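Local coordinates for glycosyl hydrolases family 31 family protein (Aspergillus niger, PDB 6DRU) that hydrolyses xyloglucan oligosaccharides, releasing alpha-xylose from the non-reducing terminal glucose, at residues V435-P440 / S471-S476; P278-V283 / L591-G596. All blocks are in the same frame, centred on the assembly; numbering follows the deposited sequence.

Contact 1: residues V435-P440 / S471-S476; sequences VGKLYP and SGYIGS
Ser471 and Pro440 begin this contact in the TIM-barrel domain of the enzyme, where the loop leaving strand 467-469 passes the start of helix 439-455. Ser471 directly follows Arg470 of the xylose pocket, its own side chain about 11 Å from the bound xylose, so this loop continues a pocket-lining segment. The small Ser471 side chain lies beside the proline ring, with Ser471 CB 3.5 Å from Pro440 CB and Ser471 OG near Pro440 CG. Proline suits the first turn of a helix, where a missing N-H costs nothing, and its ring offers an apolar surface to the loop.

Gly472 follows with its N 3.7 Å from Pro440 CB. Its backbone is nearly fully extended, and a beta carbon here would crowd Ser476 OG, so glycine fits. Its carbonyl oxygen accepts from a water at 2.7 Å that also donates to Lys437 O, linking the two backbones; Lys437 NZ also donates to this water, but weakly, and its stronger bond goes to Pro177 O.

Tyr473 and Lys437 account for most of the side-chain packing. Tyr473 CG is anti to the backbone N (chi1 -157°), which directs the ring toward Lys437. Lys437 crosses it at about a right angle: CB sits over one face in a CH-pi contact, 3.6 Å from the ring centroid, while the bent chain brings Lys437 CE to 3.4 Å from Tyr473 CE1. Ile474 CG1 covers the opposite face, and the phenol OH bonds to Met193 O.

A type II beta turn runs from Tyr473 to Ser476, with Gly475 at its third position, where phi is positive. Tyr473 N donates to Ser476 OG over 2.7 Å at 172°, almost straight.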
loop_
_atom_site.group_PDB
_atom_site.type_symbol
_atom_site.label_atom_id
_atom_site.label_comp_id
_atom_site.label_asym_id
_atom_site.label_seq_id
_atom_site.Cartn_x
_atom_site.Cartn_y
_atom_site.Cartn_z
ATOM N N VAL A 435 10.885 6.840 -10.519
ATOM C CA VAL A 435 11.745 7.198 -11.641
ATOM C C VAL A 435 11.376 8.586 -12.159
ATOM O O VAL A 435 11.889 9.034 -13.192
ATOM C CB VAL A 435 11.656 6.127 -12.749
ATOM C CG1 VAL A 435 10.434 6.346 -13.632
ATOM C CG2 VAL A 435 12.936 6.085 -13.575
ATOM N N GLY A 436 10.502 9.285 -11.426
ATOM C CA GLY A 436 9.944 10.536 -11.922
ATOM C C GLY A 436 10.977 11.599 -12.245
ATOM O O GLY A 436 10.798 12.374 -13.188
ATOM N N LYS A 437 12.064 11.661 -11.472
ATOM C CA LYS A 437 13.089 12.670 -11.713
ATOM C C LYS A 437 13.752 12.517 -13.074
ATOM O O LYS A 437 14.467 13.430 -13.503
ATOM C CB LYS A 437 14.149 12.621 -10.610
ATOM C CG LYS A 437 13.578 12.627 -9.202
ATOM C CD LYS A 437 12.862 13.933 -8.899
ATOM C CE LYS A 437 13.844 15.026 -8.511
ATOM N NZ LYS A 437 13.570 16.305 -9.219
ATOM N N LEU A 438 13.538 11.391 -13.758
ATOM C CA LEU A 438 14.118 11.159 -15.073
ATOM C C LEU A 438 13.370 11.883 -16.186
ATOM O O LEU A 438 13.962 12.143 -17.238
ATOM C CB LEU A 438 14.151 9.651 -15.360
ATOM C CG LEU A 438 14.415 9.140 -16.780
ATOM C CD1 LEU A 438 15.828 9.472 -17.228
ATOM C CD2 LEU A 438 14.161 7.644 -16.869
ATOM N N TYR A 439 12.100 12.236 -15.966
ATOM C CA TYR A 439 11.256 12.711 -17.063
ATOM C C TYR A 439 11.832 13.917 -17.800
ATOM O O TYR A 439 11.966 13.844 -19.034
ATOM C CB TYR A 439 9.841 12.998 -16.545
ATOM C CG TYR A 439 8.850 13.282 -17.650
ATOM C CD1 TYR A 439 8.649 14.575 -18.120
ATOM C CD2 TYR A 439 8.120 12.255 -18.230
ATOM C CE1 TYR A 439 7.747 14.833 -19.134
ATOM C CE2 TYR A 439 7.215 12.503 -19.242
ATOM C CZ TYR A 439 7.032 13.794 -19.691
ATOM O OH TYR A 439 6.131 14.043 -20.700
ATOM N N PRO A 440 12.179 15.036 -17.148
ATOM C CA PRO A 440 12.740 16.157 -17.920
ATOM C C PRO A 440 14.111 15.852 -18.492
ATOM O O PRO A 440 14.457 16.371 -19.561
ATOM C CB PRO A 440 12.794 17.295 -16.894
ATOM C CG PRO A 440 12.944 16.604 -15.591
ATOM C CD PRO A 440 12.134 15.343 -15.704
ATOM N N SER A 471 13.643 22.343 -16.959
ATOM C CA SER A 471 13.909 21.360 -15.921
ATOM C C SER A 471 15.018 20.430 -16.395
ATOM O O SER A 471 15.477 20.504 -17.538
ATOM C CB SER A 471 12.642 20.578 -15.561
ATOM O OG SER A 471 12.824 19.816 -14.380
ATOM N N GLY A 472 15.439 19.549 -15.499
ATOM C CA GLY A 472 16.518 18.632 -15.808
ATOM C C GLY A 472 16.846 17.807 -14.590
ATOM O O GLY A 472 16.034 17.698 -13.668
ATOM N N TYR A 473 18.044 17.232 -14.577
ATOM C CA TYR A 473 18.445 16.422 -13.434
ATOM C C TYR A 473 19.962 16.245 -13.459
ATOM O O TYR A 473 20.683 17.070 -14.033
ATOM C CB TYR A 473 17.690 15.081 -13.434
ATOM C CG TYR A 473 17.601 14.444 -12.069
ATOM C CD1 TYR A 473 17.115 15.158 -10.982
ATOM C CD2 TYR A 473 18.004 13.131 -11.865
ATOM C CE1 TYR A 473 17.034 14.585 -9.728
ATOM C CE2 TYR A 473 17.924 12.547 -10.613
ATOM C CZ TYR A 473 17.438 13.279 -9.549
ATOM O OH TYR A 473 17.353 12.708 -8.300
ATOM N N ILE A 474 20.437 15.171 -12.824
ATOM C CA ILE A 474 21.867 14.918 -12.715
ATOM C C ILE A 474 22.473 14.768 -14.101
ATOM O O ILE A 474 21.997 13.977 -14.926
ATOM C CB ILE A 474 22.114 13.669 -11.857
ATOM C CG1 ILE A 474 21.485 13.840 -10.472
ATOM C CG2 ILE A 474 23.596 13.390 -11.732
ATOM C CD1 ILE A 474 21.482 12.577 -9.641
ATOM N N GLY A 475 23.529 15.535 -14.366
ATOM C CA GLY A 475 24.230 15.425 -15.629
ATOM C C GLY A 475 23.518 16.028 -16.816
ATOM O O GLY A 475 23.859 15.707 -17.956
ATOM N N SER A 476 22.535 16.903 -16.584
ATOM C CA SER A 476 21.828 17.535 -17.692
ATOM C C SER A 476 22.742 18.402 -18.546
ATOM O O SER A 476 22.381 18.730 -19.682
ATOM C CB SER A 476 20.661 18.377 -17.166
ATOM O OG SER A 476 19.547 17.568 -16.830
HETATM O O HOH W 1 14.356 15.922 -12.450
#

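Contact 2: residues P278-V283 / L591-G596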
loop_
_atom_site.group_PDB
_atom_site.type_symbol
_atom_site.label_atom_id
_atom_site.label_comp_id
_atom_site.label_asym_id
_atom_site.label_seq_id
_atom_site.Cartn_x
_atom_site.Cartn_y
_atom_site.Cartn_z
ATOM N N PRO A 278 21.254 44.124 -34.177
ATOM C CA PRO A 278 21.553 42.696 -34.336
ATOM C C PRO A 278 20.696 41.821 -33.434
ATOM O O PRO A 278 20.396 42.172 -32.290
ATOM C CB PRO A 278 23.034 42.604 -33.957
ATOM C CG PRO A 278 23.238 43.735 -33.007
ATOM C CD PRO A 278 22.329 44.843 -33.468
ATOM N N VAL A 279 20.307 40.667 -33.969
ATOM C CA VAL A 279 19.579 39.644 -33.223
ATOM C C VAL A 279 20.027 38.284 -33.742
ATOM O O VAL A 279 20.222 38.098 -34.948
ATOM C CB VAL A 279 18.048 39.837 -33.336
ATOM C CG1 VAL A 279 17.593 39.780 -34.788
ATOM C CG2 VAL A 279 17.311 38.801 -32.498
ATOM N N SER A 280 20.221 37.337 -32.824
ATOM C CA SER A 280 20.768 36.032 -33.176
ATOM C C SER A 280 19.731 34.918 -33.235
ATOM O O SER A 280 19.943 33.935 -33.951
ATOM C CB SER A 280 21.870 35.637 -32.188
ATOM O OG SER A 280 23.012 36.460 -32.337
ATOM N N MET A 281 18.616 35.039 -32.517
ATOM C CA MET A 281 17.616 33.981 -32.515
ATOM C C MET A 281 16.249 34.575 -32.208
ATOM O O MET A 281 16.114 35.410 -31.309
ATOM C CB MET A 281 17.961 32.886 -31.496
ATOM C CG MET A 281 17.367 31.526 -31.833
ATOM S SD MET A 281 17.231 30.428 -30.411
ATOM C CE MET A 281 18.944 29.996 -30.133
ATOM N N ILE A 282 15.244 34.137 -32.963
ATOM C CA ILE A 282 13.856 34.553 -32.787
ATOM C C ILE A 282 13.076 33.349 -32.272
ATOM O O ILE A 282 13.180 32.252 -32.835
ATOM C CB ILE A 282 13.263 35.062 -34.112
ATOM C CG1 ILE A 282 13.932 36.372 -34.544
ATOM C CG2 ILE A 282 11.759 35.255 -33.983
ATOM C CD1 ILE A 282 13.378 37.607 -33.900
ATOM N N VAL A 283 12.294 33.545 -31.211
ATOM C CA VAL A 283 11.612 32.450 -30.525
ATOM C C VAL A 283 10.106 32.592 -30.710
ATOM O O VAL A 283 9.551 33.684 -30.534
ATOM C CB VAL A 283 11.977 32.411 -29.033
ATOM C CG1 VAL A 283 11.382 31.181 -28.375
ATOM C CG2 VAL A 283 13.486 32.435 -28.855
ATOM N N LEU A 591 27.208 45.350 -26.701
ATOM C CA LEU A 591 28.212 44.886 -25.748
ATOM C C LEU A 591 28.227 43.365 -25.660
ATOM O O LEU A 591 29.290 42.753 -25.508
ATOM C CB LEU A 591 27.956 45.501 -24.371
ATOM C CG LEU A 591 28.851 45.013 -23.230
ATOM C CD1 LEU A 591 30.314 45.313 -23.529
ATOM C CD2 LEU A 591 28.429 45.633 -21.905
ATOM N N ARG A 592 27.050 42.740 -25.750
ATOM C CA ARG A 592 26.970 41.284 -25.726
ATOM C C ARG A 592 27.767 40.676 -26.873
ATOM O O ARG A 592 28.534 39.726 -26.678
ATOM C CB ARG A 592 25.507 40.843 -25.787
ATOM C CG ARG A 592 25.300 39.341 -25.892
ATOM C CD ARG A 592 25.638 38.644 -24.588
ATOM N NE ARG A 592 25.488 37.196 -24.690
ATOM C CZ ARG A 592 25.629 36.357 -23.669
ATOM N NH1 ARG A 592 25.927 36.820 -22.462
ATOM N NH2 ARG A 592 25.474 35.053 -23.854
ATOM N N TYR A 593 27.600 41.216 -28.084
ATOM C CA TYR A 593 28.373 40.723 -29.219
ATOM C C TYR A 593 29.848 41.075 -29.090
ATOM O O TYR A 593 30.703 40.355 -29.618
ATOM C CB TYR A 593 27.807 41.276 -30.527
ATOM C CG TYR A 593 26.472 40.680 -30.905
ATOM C CD1 TYR A 593 26.391 39.402 -31.439
ATOM C CD2 TYR A 593 25.294 41.392 -30.726
ATOM C CE1 TYR A 593 25.175 38.848 -31.784
ATOM C CE2 TYR A 593 24.072 40.847 -31.068
ATOM C CZ TYR A 593 24.019 39.573 -31.597
ATOM O OH TYR A 593 22.806 39.019 -31.942
ATOM N N GLN A 594 30.168 42.171 -28.397
ATOM C CA GLN A 594 31.567 42.530 -28.188
ATOM C C GLN A 594 32.259 41.555 -27.244
ATOM O O GLN A 594 33.479 41.373 -27.325
ATOM C CB GLN A 594 31.669 43.957 -27.652
ATOM C CG GLN A 594 33.074 44.539 -27.693
ATOM C CD GLN A 594 33.127 45.963 -27.173
ATOM O OE1 GLN A 594 32.100 46.554 -26.836
ATOM N NE2 GLN A 594 34.329 46.523 -27.107
ATOM N N LEU A 595 31.500 40.915 -26.354
ATOM C CA LEU A 595 32.031 39.921 -25.435
ATOM C C LEU A 595 32.061 38.520 -26.041
ATOM O O LEU A 595 32.213 37.541 -25.303
ATOM C CB LEU A 595 31.215 39.912 -24.139
ATOM C CG LEU A 595 31.333 41.141 -23.236
ATOM C CD1 LEU A 595 30.090 41.297 -22.370
ATOM C CD2 LEU A 595 32.584 41.055 -22.373
ATOM N N GLY A 596 31.919 38.410 -27.366
ATOM C CA GLY A 596 31.809 37.099 -27.988
ATOM C C GLY A 596 33.043 36.235 -27.800
ATOM O O GLY A 596 32.936 35.035 -27.538
#
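Tyr593 reaches from near the C-terminal end of helix 582-594 to the residues that lead into strand 281-284, and nearly the whole contact depends on this one side chain. Packing is closest at the phenol end. Ser280 OG and Tyr593 OH are hydrogen-bonded at 2.6 Å, and either hydroxyl could be the donor. The serine oxygen lies at the edge of the ring, in its plane, with Ser280 OG 3.3 Å from Tyr593 CE1. CG of the tyrosine stands anti to its own carbonyl carbon (chi1 -71°), which points the ring off the helix toward Ser280, just before the strand. Tyrosine suits the position because it joins length to a polar end, and serine because its short hydroxyl arm fits beside the phenol.

The other part is looser and partly exposed. The proline ring and the tyrosine pass alongside one another, and Pro278 CB lies 3.5 Å and Pro278 CG 3.6 Å from Tyr593 CE2, approaching obliquely. This is a small apolar contact, for which a compact, rigid proline ring is well suited.

Beyond the pair, Tyr252 N of strand 252-254 also bonds to Tyr593 OH, so the phenol links the helix to that strand and to the lead-in of strand 281-284. Val279, its side chain turned from the tyrosine, packs on Phe272 of helix 262-274, while Ser280 makes backbone bonds to Tyr252 and Glu319, between strands 252-254 and 319-328.

In the fold
Both contacts belong to the TIM-barrel region, and contact 1 is nested inside the long loop that contact 2 closes. From the N terminus, the chain first reaches 278-283, at the entry to the early barrel strand 281-284. It then builds further strands and helices before 435-440 and, after helix 439-455 and strand 467-469, returns at 471-476 to close contact 1 across 30 intervening residues. The chain goes on through the remaining barrel to 591-596, closing contact 2 across 307 residues. Contact 1 thus joins successive elements locally, whereas contact 2 ties the lead-in to an early strand to a late helix. Their centres are 30 Å apart, and they do not touch.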